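Local coordinates for hydroxynitrile lyase (Passiflora edulis, PDB 5XZT) that acts as a hydroxynitrile lyase, a dimeric enzyme that cleaves cyanohydrins into a carbonyl compound and hydrogen cyanide, at the interface of chains A and B. Numbering follows the deposited sequence. Chains: chain A/B, Hydroxynitrile lyase.

Contact 1: the interface of chains A and B. Residues chain A 45-46, 66; chain B 8, 103, 105-107.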
loop_
_atom_site.group_PDB
_atom_site.type_symbol
_atom_site.label_atom_id
_atom_site.label_comp_id
_atom_site.label_asym_id
_atom_site.label_seq_id
_atom_site.Cartn_x
_atom_site.Cartn_y
_atom_site.Cartn_z
ATOM N N LYS A 45 -3.771 1.737 -9.931
ATOM C CA LYS A 45 -3.080 3.006 -9.818
ATOM C C LYS A 45 -1.700 2.742 -9.264
ATOM O O LYS A 45 -1.453 1.693 -8.667
ATOM C CB LYS A 45 -3.816 3.993 -8.915
ATOM C CG LYS A 45 -4.066 3.529 -7.493
ATOM C CD LYS A 45 -4.826 4.604 -6.705
ATOM C CE LYS A 45 -6.313 4.664 -7.042
ATOM N NZ LYS A 45 -7.037 3.357 -7.023
ATOM N N TRP A 46 -0.817 3.699 -9.480
ATOM C CA TRP A 46 0.565 3.578 -9.035
ATOM C C TRP A 46 1.210 4.945 -8.868
ATOM O O TRP A 46 0.683 5.982 -9.309
ATOM C CB TRP A 46 1.367 2.734 -10.044
ATOM C CG TRP A 46 1.680 3.494 -11.281
ATOM C CD1 TRP A 46 0.847 3.710 -12.338
ATOM C CD2 TRP A 46 2.890 4.202 -11.574
ATOM N NE1 TRP A 46 1.457 4.507 -13.269
ATOM C CE2 TRP A 46 2.716 4.817 -12.833
ATOM C CE3 TRP A 46 4.108 4.371 -10.899
ATOM C CZ2 TRP A 46 3.709 5.596 -13.430
ATOM C CZ3 TRP A 46 5.103 5.143 -11.493
ATOM C CH2 TRP A 46 4.896 5.743 -12.753
ATOM N N GLU A 66 -1.468 -0.222 -6.615
ATOM C CA GLU A 66 -2.669 -0.709 -5.975
ATOM C C GLU A 66 -3.630 -1.258 -7.008
ATOM O O GLU A 66 -3.772 -0.678 -8.080
ATOM C CB GLU A 66 -3.379 0.419 -5.268
ATOM C CG GLU A 66 -2.575 1.121 -4.200
ATOM C CD GLU A 66 -3.445 2.114 -3.449
ATOM O OE1 GLU A 66 -4.593 1.726 -3.062
ATOM O OE2 GLU A 66 -3.037 3.289 -3.321
ATOM N N ARG B 8 -1.793 9.387 -2.078
ATOM C CA ARG B 8 -2.121 8.206 -1.292
ATOM C C ARG B 8 -1.045 8.000 -0.244
ATOM O O ARG B 8 0.153 8.120 -0.555
ATOM C CB ARG B 8 -2.203 6.970 -2.180
ATOM C CG ARG B 8 -3.330 7.014 -3.190
ATOM C CD ARG B 8 -4.659 6.722 -2.527
ATOM N NE ARG B 8 -4.834 5.308 -2.240
ATOM C CZ ARG B 8 -5.744 4.803 -1.399
ATOM N NH1 ARG B 8 -6.572 5.595 -0.719
ATOM N NH2 ARG B 8 -5.840 3.488 -1.238
ATOM N N TYR B 103 2.515 8.715 -2.263
ATOM C CA TYR B 103 2.669 8.918 -3.699
ATOM C C TYR B 103 1.518 9.684 -4.326
ATOM O O TYR B 103 0.371 9.592 -3.880
ATOM C CB TYR B 103 2.889 7.570 -4.414
ATOM C CG TYR B 103 1.678 6.668 -4.537
ATOM C CD1 TYR B 103 1.372 5.706 -3.577
ATOM C CD2 TYR B 103 0.859 6.758 -5.658
ATOM C CE1 TYR B 103 0.267 4.869 -3.732
ATOM C CE2 TYR B 103 -0.217 5.944 -5.824
ATOM C CZ TYR B 103 -0.526 5.019 -4.874
ATOM O OH TYR B 103 -1.641 4.261 -5.136
ATOM N N ILE B 105 -1.023 9.895 -7.212
ATOM C CA ILE B 105 -1.689 8.883 -8.035
ATOM C C ILE B 105 -1.413 9.059 -9.529
ATOM O O ILE B 105 -1.544 10.168 -10.070
ATOM C CB ILE B 105 -3.225 8.866 -7.805
ATOM C CG1 ILE B 105 -3.533 8.330 -6.407
ATOM C CG2 ILE B 105 -3.944 8.022 -8.866
ATOM C CD1 ILE B 105 -4.990 8.455 -6.008
ATOM N N ASN B 106 -1.034 7.947 -10.165
ATOM C CA ASN B 106 -1.057 7.785 -11.621
ATOM C C ASN B 106 -1.985 6.638 -11.963
ATOM O O ASN B 106 -2.063 5.673 -11.226
ATOM C CB ASN B 106 0.310 7.412 -12.160
ATOM C CG ASN B 106 1.336 8.477 -11.937
ATOM O OD1 ASN B 106 1.576 9.307 -12.820
ATOM N ND2 ASN B 106 1.958 8.470 -10.764
ATOM N N GLU B 107 -2.661 6.726 -13.105
ATOM C CA GLU B 107 -3.556 5.652 -13.549
ATOM C C GLU B 107 -3.201 5.142 -14.946
ATOM O O GLU B 107 -2.368 5.724 -15.646
ATOM C CB GLU B 107 -5.008 6.122 -13.438
ATOM C CG GLU B 107 -5.507 6.018 -12.000
ATOM C CD GLU B 107 -6.731 6.854 -11.675
ATOM O OE1 GLU B 107 -7.029 7.833 -12.389
ATOM O OE2 GLU B 107 -7.389 6.541 -10.659
ATOM O OXT GLU B 107 -3.721 4.107 -15.386
HETATM O O HOH W 1 0.443 5.383 -15.737
#

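Contact 2: the interface of chains A and B. Residues chain A 12, 57-59, 61; chain B 99, 101.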
loop_
_atom_site.group_PDB
_atom_site.type_symbol
_atom_site.label_atom_id
_atom_site.label_comp_id
_atom_site.label_asym_id
_atom_site.label_seq_id
_atom_site.Cartn_x
_atom_site.Cartn_y
_atom_site.Cartn_z
ATOM N N PHE A 12 4.602 -2.833 -2.985
ATOM C CA PHE A 12 5.703 -1.874 -2.953
ATOM C C PHE A 12 6.930 -2.567 -3.571
ATOM O O PHE A 12 7.177 -3.723 -3.273
ATOM C CB PHE A 12 6.094 -1.491 -1.526
ATOM C CG PHE A 12 5.070 -0.713 -0.741
ATOM C CD1 PHE A 12 3.989 -0.070 -1.320
ATOM C CD2 PHE A 12 5.248 -0.597 0.631
ATOM C CE1 PHE A 12 3.090 0.646 -0.535
ATOM C CE2 PHE A 12 4.364 0.127 1.420
ATOM C CZ PHE A 12 3.286 0.758 0.832
ATOM N N ARG A 57 9.970 7.139 5.693
ATOM C CA ARG A 57 9.761 5.785 6.209
ATOM C C ARG A 57 9.523 4.750 5.101
ATOM O O ARG A 57 9.019 3.657 5.370
ATOM C CB ARG A 57 8.604 5.780 7.217
ATOM C CG ARG A 57 8.891 6.554 8.499
ATOM C CD ARG A 57 7.785 6.323 9.497
ATOM N NE ARG A 57 7.956 7.031 10.774
ATOM C CZ ARG A 57 8.558 6.546 11.867
ATOM N NH1 ARG A 57 9.128 5.339 11.892
ATOM N NH2 ARG A 57 8.599 7.295 12.965
ATOM N N ALA A 58 9.962 5.062 3.886
ATOM C CA ALA A 58 9.788 4.156 2.733
ATOM C C ALA A 58 10.809 3.030 2.681
ATOM O O ALA A 58 10.633 2.075 1.918
ATOM C CB ALA A 58 9.787 4.939 1.436
ATOM N N ASP A 59 11.868 3.136 3.492
ATOM C CA ASP A 59 12.828 2.059 3.693
ATOM C C ASP A 59 13.358 1.487 2.372
ATOM O O ASP A 59 13.487 0.270 2.214
ATOM C CB ASP A 59 12.224 0.956 4.568
ATOM C CG ASP A 59 13.288 0.043 5.195
ATOM O OD1 ASP A 59 14.505 0.363 5.160
ATOM O OD2 ASP A 59 12.898 -1.004 5.725
ATOM N N PHE A 61 11.979 1.404 -0.584
ATOM C CA PHE A 61 10.967 1.153 -1.615
ATOM C C PHE A 61 10.679 2.457 -2.354
ATOM O O PHE A 61 10.590 3.524 -1.741
ATOM C CB PHE A 61 9.695 0.549 -1.024
ATOM C CG PHE A 61 9.893 -0.817 -0.448
ATOM C CD1 PHE A 61 9.858 -1.938 -1.261
ATOM C CD2 PHE A 61 10.120 -0.984 0.912
ATOM C CE1 PHE A 61 10.038 -3.207 -0.726
ATOM C CE2 PHE A 61 10.313 -2.248 1.455
ATOM C CZ PHE A 61 10.271 -3.368 0.634
ATOM N N VAL B 99 6.613 0.232 7.252
ATOM C CA VAL B 99 6.979 0.879 5.999
ATOM C C VAL B 99 5.823 1.785 5.579
ATOM O O VAL B 99 4.655 1.410 5.715
ATOM C CB VAL B 99 7.365 -0.146 4.904
ATOM C CG1 VAL B 99 6.222 -1.086 4.564
ATOM C CG2 VAL B 99 7.895 0.539 3.657
ATOM N N LEU B 101 4.700 4.533 2.344
ATOM C CA LEU B 101 4.909 5.256 1.096
ATOM C C LEU B 101 3.826 6.299 0.906
ATOM O O LEU B 101 2.672 6.067 1.242
ATOM C CB LEU B 101 4.940 4.322 -0.118
ATOM C CG LEU B 101 6.322 3.846 -0.523
ATOM C CD1 LEU B 101 6.799 2.794 0.474
ATOM C CD2 LEU B 101 6.332 3.270 -1.927
#

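Contact 1: the interface of chains A and B
A:Trp46 and B:Asn106 pair as an antiparallel beta bridge, joining strand 44-48 of one subunit to the C-terminal end of the other, truncated in this construct, in a homodimer of stress-responsive A/B barrel (Dabb) domains. The backbone evidence is a reciprocal pair of bonds: A:Trp46 N donates to B:Asn106 O at 2.9 Å, and B:Asn106 N returns one to A:Trp46 O at 2.7 Å. That carbonyl oxygen is gripped twice, since the side-chain amide ND2 of B:Asn106 also donates to it, from 30° out of the carbonyl plane.

Stacking reinforces the bridge. The indole of A:Trp46 and the amide of B:Asn106 lie 24° apart, and CB of B:Asn106 sits over the five-membered ring, 3.6 Å from its centroid. With CG of A:Trp46 placed between its backbone N and carbonyl carbon (chi1 75°), the indole is brought over this side chain. At the ring edge, NE1 reaches a water that also contacts O of the terminal carboxylate of B:Glu107, a poorly ordered residue made terminal by the truncation.

Charged and polar groups meet at A:Glu66. B:Arg8 approaches its carboxylate side-on, the two planes nearly coplanar. NH2 of B:Arg8 forms a salt bridge to OE1 of A:Glu66 at 2.8 Å. NE of B:Arg8 reaches the syn lone pair of A:Glu66 OE2 at 2.9 Å, almost straight. The phenol OH of B:Tyr103 donates to A:Glu66 OE2 at 2.5 Å from the anti side, tilted well out of the carboxylate plane, its ring perpendicular to it. With one nitrogen on each oxygen plus this hydroxyl, the carboxylate's rotation would be expected to be restrained and its ionised form probably favoured. An alanine in place of A:Glu66 is likely to leave B:Arg8 without this countercharge and the B:Tyr103 hydroxyl without this acceptor.

A:Lys45 adds apolar contact, its CD 3.9 Å from CD1 of B:Ile105; its CG and CD also pass the B:Tyr103 hydroxyl, the side chains crossing at about a right angle.

Contact 2: the interface of chains A and B
B:Leu101 and B:Val99, both on strand 98-104, press their branched side chains against A:Phe12 of strand 7-15 and against the loop that carries A:Ala58 and A:Phe61. B:Leu101 supplies the contact with the A:Phe12 ring: its methyl CD1 lies over one face, 3.8 Å from the centroid and displaced toward the rim, a CH-pi contact. CD1 of B:Leu101 thus lies between that face and, roughly opposite, CB of A:Ala58 at 3.8 Å, while CB of A:Phe61 flanks it at 4.0 Å.

B:Val99 uses its two methyls on different partners. CG1 of B:Val99, set between the backbone N and carbonyl carbon (chi1 61°), meets the A:Phe12 ring at its edge and in its plane, 3.8 Å from CE2 of A:Phe12. CG2 of B:Val99 turns instead to the loop, lying 3.8 Å from CD2 of A:Phe61 and 3.6 Å from the carbonyl O of A:Ala58. The side chains of B:Val99 and A:Phe61 cross at about a right angle.

A:Phe12 is thus touched on a face by leucine and at an edge by valine, two directions of contact that would probably limit how far its ring can tilt. The backbone also takes part: O of A:Arg57 lies 3.5 Å from CA of B:Val99, bringing the loop close to the strand itself. Through these close, mainly apolar contacts the patch helps fit the barrel surface and loop of one subunit to the final strand of the other, supporting the homodimer.

Contact 1 and contact 2 lie about 15 Å apart, measured between the centres of their C-alpha atoms, and are parts of one two-fold symmetric interface. Strand 98-104 of chain B enters both: its early residues serve contact 2, while B:Tyr103 and the tail beyond serve contact 1. Strand 7-15 also appears in both, from chain B in the first and chain A in the second. Because symmetry repeats each patch with the chains exchanged, every subunit offers both sides of each. Polar and beta-bridge contacts in one region and apolar packing in the other probably fix the relative orientation of the two barrels together.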